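Local coordinates for ketosynthase (Streptomyces sp. MSC090213JE08, PDB 6KXD), which probably catalyses the decarboxylative condensation of malonyl-ACP with an acyl chain, extending it by two carbons in polyketide biosynthesis, at residues A89-R103 with V239-R252. Sequence-based numbering, arbitrary orientation.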
ATOM      1  N   ALA A  89       0.413  20.146  -5.186  1.00 44.02           N
ATOM      2  CA  ALA A  89      -0.965  19.954  -4.920  1.00 43.01           C
ATOM      3  C   ALA A  89      -1.409  20.913  -3.811  1.00 41.61           C
ATOM      4  O   ALA A  89      -2.505  21.447  -3.898  1.00 47.90           O
ATOM      5  CB  ALA A  89      -1.229  18.530  -4.521  1.00 44.70           C
ATOM      6  N   VAL A  90      -0.595  21.058  -2.764  1.00 47.29           N
ATOM      7  CA  VAL A  90      -1.001  21.918  -1.675  1.00 48.59           C
ATOM      8  C   VAL A  90      -0.910  23.381  -2.145  1.00 47.85           C
ATOM      9  O   VAL A  90      -1.835  24.154  -1.869  1.00 53.98           O
ATOM     10  CB  VAL A  90      -0.264  21.649  -0.357  1.00 50.16           C
ATOM     11  CG1 VAL A  90      -0.587  20.259   0.172  1.00 54.02           C
ATOM     12  CG2 VAL A  90       1.231  21.874  -0.429  1.00 49.74           C
ATOM     13  N   ASP A  91       0.099  23.694  -2.953  1.00 49.88           N
ATOM     14  CA  ASP A  91       0.160  25.004  -3.667  1.00 56.00           C
ATOM     15  C   ASP A  91      -1.173  25.218  -4.397  1.00 56.86           C
ATOM     16  O   ASP A  91      -1.877  26.218  -4.178  1.00 57.29           O
ATOM     17  CB  ASP A  91       1.391  25.072  -4.581  1.00 57.88           C
ATOM     18  CG  ASP A  91       2.699  25.197  -3.816  1.00 57.31           C
ATOM     19  OD1 ASP A  91       2.636  25.455  -2.611  1.00 56.98           O
ATOM     20  OD2 ASP A  91       3.770  25.020  -4.429  1.00 66.94           O
ATOM     21  N   ASP A  92      -1.542  24.239  -5.228  1.00 52.47           N
ATOM     22  CA  ASP A  92      -2.726  24.299  -6.065  1.00 50.69           C
ATOM     23  C   ASP A  92      -3.979  24.403  -5.202  1.00 52.53           C
ATOM     24  O   ASP A  92      -4.992  24.903  -5.658  1.00 57.22           O
ATOM     25  CB  ASP A  92      -2.842  23.069  -6.972  1.00 56.07           C
ATOM     26  CG  ASP A  92      -3.950  23.176  -8.005  1.00 62.09           C
ATOM     27  OD1 ASP A  92      -3.832  24.039  -8.908  1.00 59.75           O
ATOM     28  OD2 ASP A  92      -4.918  22.405  -7.898  1.00 56.69           O
ATOM     29  N   ALA A  93      -3.924  23.921  -3.955  1.00 50.20           N
ATOM     30  CA  ALA A  93      -5.104  23.980  -3.118  1.00 50.27           C
ATOM     31  C   ALA A  93      -5.175  25.316  -2.358  1.00 53.04           C
ATOM     32  O   ALA A  93      -6.178  25.570  -1.731  1.00 55.39           O
ATOM     33  CB  ALA A  93      -5.129  22.819  -2.164  1.00 50.07           C
ATOM     34  N   GLY A  94      -4.106  26.117  -2.392  1.00 61.03           N
ATOM     35  CA  GLY A  94      -4.029  27.382  -1.627  1.00 59.29           C
ATOM     36  C   GLY A  94      -3.676  27.129  -0.173  1.00 65.01           C
ATOM     37  O   GLY A  94      -3.981  27.923   0.707  1.00 57.20           O
ATOM     38  N   LEU A  95      -3.033  25.986   0.080  1.00 58.68           N
ATOM     39  CA  LEU A  95      -2.712  25.535   1.419  1.00 58.26           C
ATOM     40  C   LEU A  95      -1.219  25.740   1.594  1.00 54.97           C
ATOM     41  O   LEU A  95      -0.436  25.360   0.743  1.00 77.88           O
ATOM     42  CB  LEU A  95      -3.036  24.040   1.588  1.00 56.63           C
ATOM     43  CG  LEU A  95      -4.491  23.683   1.882  1.00 55.48           C
ATOM     44  CD1 LEU A  95      -4.718  22.182   1.829  1.00 53.46           C
ATOM     45  CD2 LEU A  95      -4.897  24.216   3.240  1.00 61.15           C
ATOM     46  N   THR A  96      -0.825  26.327   2.711  1.00 60.57           N
ATOM     47  CA  THR A  96       0.585  26.462   2.974  1.00 64.44           C
ATOM     48  C   THR A  96       0.955  25.473   4.085  1.00 70.11           C
ATOM     49  O   THR A  96       0.077  24.833   4.679  1.00 71.42           O
ATOM     50  CB  THR A  96       0.922  27.921   3.297  1.00 71.80           C
ATOM     51  OG1 THR A  96       2.344  27.969   3.417  1.00 81.46           O
ATOM     52  CG2 THR A  96       0.220  28.415   4.541  1.00 64.92           C
ATOM     53  N   GLU A  97       2.257  25.347   4.352  1.00 65.05           N
ATOM     54  CA  GLU A  97       2.748  24.470   5.408  1.00 70.20           C
ATOM     55  C   GLU A  97       2.131  24.888   6.753  1.00 77.75           C
ATOM     56  O   GLU A  97       1.908  24.036   7.619  1.00 80.78           O
ATOM     57  CB  GLU A  97       4.273  24.509   5.450  1.00 67.57           C
ATOM     58  CG  GLU A  97       4.909  23.948   4.198  1.00 68.66           C
ATOM     59  CD  GLU A  97       6.405  24.156   4.167  1.00 69.31           C
ATOM     60  OE1 GLU A  97       6.977  24.417   5.241  1.00 76.02           O
ATOM     61  OE2 GLU A  97       6.988  24.072   3.075  1.00 81.34           O
ATOM     62  N   ASP A  98       1.853  26.192   6.910  1.00 78.06           N
ATOM     63  CA  ASP A  98       1.262  26.748   8.130  1.00 71.30           C
ATOM     64  C   ASP A  98      -0.144  26.170   8.339  1.00 69.14           C
ATOM     65  O   ASP A  98      -0.471  25.739   9.443  1.00 65.56           O
ATOM     66  CB  ASP A  98       1.240  28.278   8.101  1.00 78.03           C
ATOM     67  CG  ASP A  98       2.610  28.932   8.046  1.00 82.61           C
ATOM     68  OD1 ASP A  98       3.578  28.324   8.555  1.00 82.63           O
ATOM     69  OD2 ASP A  98       2.696  30.057   7.499  1.00 81.77           O
ATOM     70  N   ASP A  99      -0.951  26.130   7.267  1.00 66.11           N
ATOM     71  CA  ASP A  99      -2.354  25.617   7.293  1.00 74.49           C
ATOM     72  C   ASP A  99      -2.369  24.096   7.549  1.00 69.33           C
ATOM     73  O   ASP A  99      -3.344  23.540   8.066  1.00 74.78           O
ATOM     74  CB  ASP A  99      -3.077  25.897   5.969  1.00 70.04           C
ATOM     75  CG  ASP A  99      -2.883  27.300   5.393  1.00 78.53           C
ATOM     76  OD1 ASP A  99      -2.196  28.139   6.039  1.00 66.34           O
ATOM     77  OD2 ASP A  99      -3.401  27.542   4.288  1.00 74.21           O
ATOM     78  N   LEU A 100      -1.290  23.424   7.126  1.00 62.34           N
ATOM     79  CA  LEU A 100      -1.208  21.979   7.124  1.00 58.44           C
ATOM     80  C   LEU A 100      -0.724  21.465   8.483  1.00 55.43           C
ATOM     81  O   LEU A 100      -1.184  20.414   8.930  1.00 69.58           O
ATOM     82  CB  LEU A 100      -0.254  21.544   6.005  1.00 58.82           C
ATOM     83  CG  LEU A 100      -0.745  21.814   4.586  1.00 56.69           C
ATOM     84  CD1 LEU A 100       0.406  21.767   3.593  1.00 55.09           C
ATOM     85  CD2 LEU A 100      -1.844  20.855   4.181  1.00 56.12           C
ATOM     86  N   GLY A 101       0.245  22.170   9.085  1.00 54.85           N
ATOM     87  CA  GLY A 101       0.844  21.781  10.380  1.00 57.17           C
ATOM     88  C   GLY A 101      -0.226  21.628  11.452  1.00 66.38           C
ATOM     89  O   GLY A 101      -0.066  20.840  12.386  1.00 62.95           O
ATOM     90  N   GLU A 102      -1.323  22.381  11.268  1.00 70.61           N
ATOM     91  CA  GLU A 102      -2.429  22.535  12.210  1.00 85.82           C
ATOM     92  C   GLU A 102      -3.437  21.391  12.060  1.00 87.78           C
ATOM     93  O   GLU A 102      -4.255  21.178  12.955  1.00 94.11           O
ATOM     94  CB  GLU A 102      -3.174  23.859  11.972  1.00 94.73           C
ATOM     95  CG  GLU A 102      -2.625  25.051  12.743  1.00 97.45           C
ATOM     96  CD  GLU A 102      -2.278  24.762  14.193  1.00104.14           C
ATOM     97  OE1 GLU A 102      -1.158  24.263  14.440  1.00 97.32           O
ATOM     98  OE2 GLU A 102      -3.132  25.013  15.065  1.00106.96           O
ATOM     99  N   ARG A 103      -3.395  20.683  10.928  1.00 74.82           N
ATOM    100  CA  ARG A 103      -4.456  19.771  10.576  1.00 72.10           C
ATOM    101  C   ARG A 103      -4.009  18.321  10.789  1.00 57.80           C
ATOM    102  O   ARG A 103      -2.884  17.925  10.465  1.00 62.14           O
ATOM    103  CB  ARG A 103      -4.925  20.040   9.144  1.00 75.09           C
ATOM    104  CG  ARG A 103      -6.269  20.747   9.085  1.00 75.28           C
ATOM    105  CD  ARG A 103      -6.341  21.831   8.031  1.00 75.36           C
ATOM    106  NE  ARG A 103      -7.617  21.676   7.365  1.00 82.55           N
ATOM    107  CZ  ARG A 103      -7.824  21.913   6.080  1.00 85.47           C
ATOM    108  NH1 ARG A 103      -7.105  22.827   5.453  1.00 92.13           N
ATOM    109  NH2 ARG A 103      -8.738  21.217   5.425  1.00 73.45           N
ATOM    110  N   VAL A 239      -5.365  16.821  -3.386  1.00 45.58           N
ATOM    111  CA  VAL A 239      -5.853  17.291  -2.100  1.00 44.49           C
ATOM    112  C   VAL A 239      -7.356  17.026  -2.030  1.00 47.86           C
ATOM    113  O   VAL A 239      -8.136  17.596  -2.839  1.00 52.51           O
ATOM    114  CB  VAL A 239      -5.525  18.781  -1.854  1.00 42.79           C
ATOM    115  CG1 VAL A 239      -5.980  19.203  -0.463  1.00 47.00           C
ATOM    116  CG2 VAL A 239      -4.045  19.064  -2.051  1.00 46.64           C
ATOM    117  N   LEU A 240      -7.750  16.180  -1.067  1.00 44.21           N
ATOM    118  CA  LEU A 240      -9.103  15.924  -0.727  1.00 42.82           C
ATOM    119  C   LEU A 240      -9.410  16.696   0.553  1.00 43.79           C
ATOM    120  O   LEU A 240      -8.577  16.724   1.459  1.00 45.25           O
ATOM    121  CB  LEU A 240      -9.347  14.438  -0.457  1.00 43.38           C
ATOM    122  CG  LEU A 240      -9.551  13.556  -1.683  1.00 44.00           C
ATOM    123  CD1 LEU A 240      -8.275  13.454  -2.488  1.00 44.44           C
ATOM    124  CD2 LEU A 240     -10.026  12.176  -1.251  1.00 47.11           C
ATOM    125  N   GLU A 241     -10.620  17.232   0.638  1.00 46.69           N
ATOM    126  CA  GLU A 241     -11.036  18.047   1.778  1.00 45.21           C
ATOM    127  C   GLU A 241     -12.521  17.876   2.007  1.00 42.93           C
ATOM    128  O   GLU A 241     -13.260  17.687   1.048  1.00 45.36           O
ATOM    129  CB  GLU A 241     -10.790  19.527   1.495  1.00 57.41           C
ATOM    130  CG  GLU A 241      -9.395  19.997   1.821  1.00 62.93           C
ATOM    131  CD  GLU A 241      -9.241  21.514   1.736  1.00 67.07           C
ATOM    132  OE1 GLU A 241      -8.700  21.987   0.710  1.00 60.38           O
ATOM    133  OE2 GLU A 241      -9.658  22.215   2.698  1.00 69.88           O
ATOM    134  N   SER A 242     -12.947  17.926   3.271  1.00 50.37           N
ATOM    135  CA  SER A 242     -14.386  17.922   3.531  1.00 55.73           C
ATOM    136  C   SER A 242     -14.965  19.146   2.821  1.00 50.49           C
ATOM    137  O   SER A 242     -14.289  20.165   2.742  1.00 48.12           O
ATOM    138  CB  SER A 242     -14.708  17.938   4.992  1.00 57.77           C
ATOM    139  OG  SER A 242     -14.359  19.183   5.563  1.00 56.01           O
ATOM    140  N   LEU A 243     -16.161  19.013   2.240  1.00 57.07           N
ATOM    141  CA  LEU A 243     -16.820  20.200   1.662  1.00 62.34           C
ATOM    142  C   LEU A 243     -16.834  21.347   2.687  1.00 64.09           C
ATOM    143  O   LEU A 243     -16.526  22.473   2.347  1.00 67.35           O
ATOM    144  CB  LEU A 243     -18.238  19.849   1.213  1.00 60.66           C
ATOM    145  CG  LEU A 243     -19.017  21.026   0.615  1.00 63.69           C
ATOM    146  CD1 LEU A 243     -18.268  21.599  -0.580  1.00 65.24           C
ATOM    147  CD2 LEU A 243     -20.427  20.603   0.217  1.00 70.08           C
ATOM    148  N   GLU A 244     -17.199  21.038   3.937  1.00 69.35           N
ATOM    149  CA  GLU A 244     -17.239  22.010   5.025  1.00 70.33           C
ATOM    150  C   GLU A 244     -15.945  22.820   5.063  1.00 73.69           C
ATOM    151  O   GLU A 244     -15.973  24.033   5.136  1.00 64.45           O
ATOM    152  CB  GLU A 244     -17.318  21.328   6.387  1.00 78.82           C
ATOM    153  CG  GLU A 244     -18.707  20.979   6.860  1.00 88.05           C
ATOM    154  CD  GLU A 244     -18.654  20.099   8.099  1.00 98.79           C
ATOM    155  OE1 GLU A 244     -18.769  20.652   9.219  1.00 91.19           O
ATOM    156  OE2 GLU A 244     -18.455  18.866   7.943  1.00100.11           O
ATOM    157  N   SER A 245     -14.816  22.102   5.088  1.00 68.17           N
ATOM    158  CA  SER A 245     -13.493  22.676   5.272  1.00 66.09           C
ATOM    159  C   SER A 245     -13.059  23.486   4.042  1.00 60.13           C
ATOM    160  O   SER A 245     -12.355  24.460   4.150  1.00 61.87           O
ATOM    161  CB  SER A 245     -12.490  21.586   5.549  1.00 70.95           C
ATOM    162  OG  SER A 245     -11.177  22.096   5.396  1.00 74.77           O
ATOM    163  N   ALA A 246     -13.420  23.007   2.853  1.00 66.59           N
ATOM    164  CA  ALA A 246     -13.113  23.694   1.602  1.00 66.46           C
ATOM    165  C   ALA A 246     -13.899  25.018   1.527  1.00 75.69           C
ATOM    166  O   ALA A 246     -13.300  26.089   1.353  1.00 71.25           O
ATOM    167  CB  ALA A 246     -13.452  22.786   0.449  1.00 68.27           C
ATOM    168  N   LEU A 247     -15.231  24.934   1.682  1.00 67.59           N
ATOM    169  CA  LEU A 247     -16.120  26.104   1.592  1.00 71.66           C
ATOM    170  C   LEU A 247     -15.650  27.167   2.586  1.00 74.77           C
ATOM    171  O   LEU A 247     -15.457  28.318   2.201  1.00 80.05           O
ATOM    172  CB  LEU A 247     -17.568  25.695   1.879  1.00 71.18           C
ATOM    173  CG  LEU A 247     -18.257  24.890   0.776  1.00 72.50           C
ATOM    174  CD1 LEU A 247     -19.724  24.639   1.107  1.00 71.62           C
ATOM    175  CD2 LEU A 247     -18.103  25.577  -0.573  1.00 69.53           C
ATOM    176  N   ALA A 248     -15.429  26.745   3.841  1.00 70.13           N
ATOM    177  CA  ALA A 248     -15.040  27.634   4.966  1.00 70.26           C
ATOM    178  C   ALA A 248     -13.673  28.314   4.755  1.00 70.51           C
ATOM    179  O   ALA A 248     -13.362  29.249   5.446  1.00 69.52           O
ATOM    180  CB  ALA A 248     -15.044  26.849   6.263  1.00 66.84           C
ATOM    181  N   ARG A 249     -12.849  27.810   3.838  1.00 71.96           N
ATOM    182  CA  ARG A 249     -11.444  28.227   3.649  1.00 71.33           C
ATOM    183  C   ARG A 249     -11.342  29.163   2.436  1.00 65.93           C
ATOM    184  O   ARG A 249     -10.310  29.781   2.206  1.00 64.99           O
ATOM    185  CB  ARG A 249     -10.618  26.949   3.432  1.00 79.74           C
ATOM    186  CG  ARG A 249      -9.104  27.083   3.531  1.00 78.69           C
ATOM    187  CD  ARG A 249      -8.421  25.718   3.611  1.00 72.10           C
ATOM    188  NE  ARG A 249      -8.521  24.875   2.413  1.00 65.90           N
ATOM    189  CZ  ARG A 249      -7.794  25.060   1.316  1.00 69.38           C
ATOM    190  NH1 ARG A 249      -7.170  26.215   1.156  1.00 63.46           N
ATOM    191  NH2 ARG A 249      -7.703  24.120   0.381  1.00 62.04           N
ATOM    192  N   GLY A 250     -12.413  29.219   1.640  1.00 72.34           N
ATOM    193  CA  GLY A 250     -12.431  29.921   0.346  1.00 78.38           C
ATOM    194  C   GLY A 250     -11.646  29.193  -0.739  1.00 77.70           C
ATOM    195  O   GLY A 250     -11.052  29.822  -1.620  1.00 73.70           O
ATOM    196  N   ALA A 251     -11.650  27.856  -0.682  1.00 75.07           N
ATOM    197  CA  ALA A 251     -10.852  27.049  -1.586  1.00 67.99           C
ATOM    198  C   ALA A 251     -11.571  26.902  -2.931  1.00 58.84           C
ATOM    199  O   ALA A 251     -12.777  26.690  -2.995  1.00 67.44           O
ATOM    200  CB  ALA A 251     -10.580  25.703  -0.953  1.00 67.32           C
ATOM    201  N   ARG A 252     -10.818  27.010  -4.023  1.00 64.05           N
ATOM    202  CA  ARG A 252     -11.319  26.612  -5.333  1.00 62.56           C
ATOM    203  C   ARG A 252     -11.433  25.073  -5.336  1.00 60.98           C
ATOM    204  O   ARG A 252     -10.475  24.390  -5.033  1.00 59.87           O
ATOM    205  CB  ARG A 252     -10.383  27.169  -6.414  1.00 59.38           C
ATOM    206  CG  ARG A 252     -10.731  26.760  -7.836  1.00 62.66           C
ATOM    207  CD  ARG A 252     -10.054  25.469  -8.275  1.00 56.57           C
ATOM    208  NE  ARG A 252      -8.614  25.588  -8.473  1.00 55.01           N
ATOM    209  CZ  ARG A 252      -7.674  25.305  -7.573  1.00 60.23           C
ATOM    210  NH1 ARG A 252      -7.939  24.590  -6.485  1.00 63.57           N
ATOM    211  NH2 ARG A 252      -6.455  25.756  -7.762  1.00 58.45           N
TER
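Leu-95 lays its CD2 methyl over the centre of the Arg-249 guanidinium, 3.5 Å above the plane, while CB of Ala-251 sits against the opposite face. Held between these two apolar groups, the guanidinium works through its edge. NH1 and NH2 both donate to O of Ala-93, in the last turn of helix 77-93 just before the Schellman glycine Gly-94; NH2 lies 3.0 Å from Ala-93 O, and both nitrogens approach from one face of the carbonyl plane. On the neighbouring side, still in the guanidinium plane, NE donates to Glu-241 OE2 (2.9 Å) on its syn lone pair. OE2 also receives the hydroxyl of Ser-245 on its anti lone pair and Arg-103 NH2 (3.0 Å, 161° at the hydrogen) from above the carboxylate plane, so three donors grip one oxygen; Thr-13 bonds to OE1. The shared carboxylate probably offsets the closeness of the two arginines. Replacing Arg-249 by an alanine is likely to leave Ala-93 O without its two donors, take one charge partner from Glu-241 and open a gap under Leu-95 CD2. Beyond Gly-250, Arg-252 bends at chi2 and chi3 to repeat the end-on grip on Asp-92 O, its NH2 at 2.7 Å. Asp-92 OD1 pairs with that NH2 by charge alone, lying well out of the guanidinium plane, while OD2 is hydrogen-bonded by His-254 NE2 and Phe-15 N. On the strand, Val-239 CG2 packs on Ala-89 CB (3.8 Å), and its CG1 meets Leu-95 CD1. Helix residues 89-93 thus run at 45° to strand residues 239-242, a helix-on-sheet layer of the thiolase fold, beside which Arg-103, Glu-241 and Arg-249 form a salt-bridge network.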